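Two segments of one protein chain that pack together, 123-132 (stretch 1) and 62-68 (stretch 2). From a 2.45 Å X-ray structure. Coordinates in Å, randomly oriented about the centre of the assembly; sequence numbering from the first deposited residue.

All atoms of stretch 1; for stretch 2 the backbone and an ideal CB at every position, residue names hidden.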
# COMPACT_ATOMS: atom_id res chain seq x y z
N ALA A 123 -11.36 -9.95 -2.95
CA ALA A 123 -11.39 -9.08 -1.78
C ALA A 123 -10.66 -7.77 -2.04
O ALA A 123 -11.20 -6.69 -1.80
CB ALA A 123 -10.79 -9.81 -0.58
N ASN A 124 -9.43 -7.86 -2.54
CA ASN A 124 -8.68 -6.64 -2.85
C ASN A 124 -9.23 -5.94 -4.08
O ASN A 124 -9.16 -4.70 -4.16
CB ASN A 124 -7.20 -6.98 -3.05
CG ASN A 124 -6.44 -7.06 -1.74
OD1 ASN A 124 -6.54 -6.17 -0.90
ND2 ASN A 124 -5.69 -8.14 -1.56
N ILE A 125 -9.79 -6.69 -5.02
CA ILE A 125 -10.39 -6.07 -6.21
C ILE A 125 -11.60 -5.24 -5.82
O ILE A 125 -11.74 -4.08 -6.23
CB ILE A 125 -10.75 -7.15 -7.25
CG1 ILE A 125 -9.50 -7.62 -7.99
CG2 ILE A 125 -11.79 -6.63 -8.23
CD1 ILE A 125 -9.79 -8.65 -9.07
N ASP A 126 -12.50 -5.82 -5.01
CA ASP A 126 -13.70 -5.09 -4.61
C ASP A 126 -13.37 -3.91 -3.72
O ASP A 126 -13.98 -2.84 -3.83
CB ASP A 126 -14.67 -6.04 -3.91
CG ASP A 126 -15.29 -7.05 -4.85
OD1 ASP A 126 -15.15 -6.89 -6.08
OD2 ASP A 126 -15.91 -8.02 -4.37
N MET A 127 -12.38 -4.07 -2.83
CA MET A 127 -12.04 -2.99 -1.91
C MET A 127 -11.27 -1.87 -2.61
O MET A 127 -11.49 -0.69 -2.32
CB MET A 127 -11.23 -3.54 -0.74
CG MET A 127 -11.58 -2.92 0.59
SD MET A 127 -10.50 -1.55 1.00
CE MET A 127 -9.00 -2.45 1.39
N GLY A 128 -10.37 -2.22 -3.54
CA GLY A 128 -9.72 -1.20 -4.34
C GLY A 128 -10.71 -0.41 -5.18
O GLY A 128 -10.48 0.77 -5.47
N PHE A 129 -11.81 -1.04 -5.57
CA PHE A 129 -12.88 -0.33 -6.27
C PHE A 129 -13.56 0.68 -5.35
O PHE A 129 -13.96 1.76 -5.80
CB PHE A 129 -13.89 -1.33 -6.83
CG PHE A 129 -14.83 -0.75 -7.85
CD1 PHE A 129 -14.36 -0.33 -9.08
CD2 PHE A 129 -16.18 -0.63 -7.57
CE1 PHE A 129 -15.22 0.20 -10.02
CE2 PHE A 129 -17.05 -0.10 -8.51
CZ PHE A 129 -16.57 0.31 -9.73
N GLY A 130 -13.71 0.33 -4.07
CA GLY A 130 -14.34 1.25 -3.14
C GLY A 130 -13.47 2.45 -2.82
O GLY A 130 -13.96 3.58 -2.72
N ILE A 131 -12.16 2.23 -2.64
CA ILE A 131 -11.24 3.34 -2.41
C ILE A 131 -11.21 4.26 -3.62
O ILE A 131 -11.10 5.48 -3.49
CB ILE A 131 -9.84 2.81 -2.06
CG1 ILE A 131 -9.91 1.84 -0.87
CG2 ILE A 131 -8.90 3.96 -1.74
CD1 ILE A 131 -8.56 1.30 -0.45
N THR A 132 -11.31 3.68 -4.82
CA THR A 132 -11.41 4.49 -6.03
C THR A 132 -12.64 5.38 -5.99
O THR A 132 -12.58 6.57 -6.30
CB THR A 132 -11.44 3.58 -7.26
OG1 THR A 132 -10.14 3.02 -7.48
CG2 THR A 132 -11.88 4.36 -8.50
N UNK A 62 -0.77 -3.57 -8.09
CA UNK A 62 -1.91 -4.15 -7.39
C UNK A 62 -3.17 -3.36 -7.70
O UNK A 62 -3.18 -2.46 -8.55
CB UNK A 62 -1.66 -4.19 -5.88
N UNK A 63 -4.26 -3.71 -7.02
CA UNK A 63 -5.52 -2.98 -7.16
C UNK A 63 -5.48 -1.62 -6.47
O UNK A 63 -6.45 -0.87 -6.59
CB UNK A 63 -6.67 -3.81 -6.59
N UNK A 64 -4.40 -1.30 -5.76
CA UNK A 64 -4.27 -0.03 -5.06
C UNK A 64 -3.20 0.86 -5.68
O UNK A 64 -2.82 1.87 -5.07
CB UNK A 64 -3.95 -0.28 -3.58
N UNK A 65 -2.69 0.52 -6.87
CA UNK A 65 -1.68 1.35 -7.50
C UNK A 65 -2.29 2.65 -8.02
O UNK A 65 -1.82 3.75 -7.69
CB UNK A 65 -1.00 0.59 -8.64
N UNK A 66 -3.33 2.54 -8.84
CA UNK A 66 -4.00 3.71 -9.39
C UNK A 66 -4.80 4.47 -8.33
O UNK A 66 -4.82 5.71 -8.38
CB UNK A 66 -4.92 3.29 -10.54
N UNK A 67 -5.48 3.80 -7.38
CA UNK A 67 -6.14 4.57 -6.32
C UNK A 67 -5.22 5.50 -5.54
O UNK A 67 -5.56 6.67 -5.33
CB UNK A 67 -6.81 3.61 -5.34
N UNK A 68 -4.05 5.02 -5.11
CA UNK A 68 -3.18 5.91 -4.35
C UNK A 68 -2.51 6.94 -5.26
O UNK A 68 -2.15 8.03 -4.81
CB UNK A 68 -2.12 5.10 -3.60

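Stretch 1 is helical throughout. Two glycines, Gly128 and Gly130, interrupt its side chains, and Gly128 lies on the side that meets stretch 2.

At position 62 the CA-to-CB bond points sideways, and no atom of stretch 1 lies within 5.5 Å of the ideal CB. The extended backbone (phi/psi -110/-174) opens a type I turn that ends at position 65; a short polar side chain at 62 could accept a hydrogen bond from a turn NH. The residue is Thr62. Its OG1 accepts a hydrogen bond from N of residue 64 at 3.0 Å.

Position 63 points toward stretch 1. Its CA is 5.4 Å from Gly128 CA, and its ideal CB is 3.6 Å from Asn124 O. Such closeness leaves little depth for a bulky group at the base, so a small or slender side chain that can run along the helix surface fits, such as Ala, Ser, Asn or Asp. The residue is Asp63. Its OD1 lies 3.4 Å from Ile125 CG1, and its OD2 3.7 Å from Asn124 CB. These are packing contacts; OD2 finds its hydrogen bond elsewhere in the structure. An ideal CB on Gly128 would sit 2.8 Å from Asp63 O, a clash.

Position 64 points sideways, with nothing of stretch 1 within 5.5 Å of its ideal CB. A short side chain would leave space before the helix. A long one could turn back over Gly128 toward the polar end of Asn124, so an aromatic or a long polar residue would suit. The residue is Tyr64, at the N-cap position. Its ring passes Gly128, with CE1 3.8 Å from Gly128 CA, and CE1 also meets Ile131 CD1 at 3.6 Å, near the ring plane. OH donates a very short hydrogen bond of 2.5 Å to Asn124 OD1. Met127 CE is 3.8 Å from Tyr64 CE1.

Positions 65 and 66 have no stretch 1 atom near their ideal CB, so many residues would do. They are Glu65 and Lys66; neither touches stretch 1.

Position 67 points toward the helix, its ideal CB 4.0 Å from Thr132 OG1 and 4.2 Å from Ile131 CG2. A compact apolar residue fits, and phi of -56° permits proline in the first turn of a helix. The residue is Pro67. Its CG lies 3.4 Å from Thr132 OG1, which itself donates a hydrogen bond to Gly128 O, and 3.9 Å from that Gly128 O.

Position 68 points sideways, out of contact, and leaves the choice open. It is Val68.

Stretch 2 62-68: TDYEKPV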
# COMPACT_ATOMS: atom_id res chain seq x y z
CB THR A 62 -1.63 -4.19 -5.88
OG1 THR A 62 -1.92 -2.90 -5.31
CG2 THR A 62 -0.18 -4.54 -5.61
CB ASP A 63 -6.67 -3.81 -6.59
CG ASP A 63 -6.80 -5.16 -7.28
OD1 ASP A 63 -7.21 -5.19 -8.46
OD2 ASP A 63 -6.50 -6.19 -6.63
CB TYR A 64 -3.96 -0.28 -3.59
CG TYR A 64 -4.91 -1.24 -2.92
CD1 TYR A 64 -6.11 -0.80 -2.38
CD2 TYR A 64 -4.62 -2.60 -2.85
CE1 TYR A 64 -6.99 -1.69 -1.77
CE2 TYR A 64 -5.49 -3.49 -2.25
CZ TYR A 64 -6.67 -3.03 -1.71
OH TYR A 64 -7.54 -3.91 -1.11
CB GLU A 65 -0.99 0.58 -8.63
CG GLU A 65 0.03 1.40 -9.40
CD GLU A 65 0.32 0.83 -10.78
OE1 GLU A 65 0.99 -0.22 -10.86
OE2 GLU A 65 -0.13 1.43 -11.78
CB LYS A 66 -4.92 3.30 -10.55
CG LYS A 66 -5.33 4.46 -11.44
CD LYS A 66 -4.22 4.85 -12.40
CE LYS A 66 -4.55 6.15 -13.11
NZ LYS A 66 -4.42 7.33 -12.21
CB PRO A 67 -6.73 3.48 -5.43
CG PRO A 67 -7.04 2.38 -6.37
CD PRO A 67 -5.92 2.40 -7.38
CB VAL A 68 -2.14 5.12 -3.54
CG1 VAL A 68 -2.80 3.94 -2.83
CG2 VAL A 68 -0.99 4.66 -4.41
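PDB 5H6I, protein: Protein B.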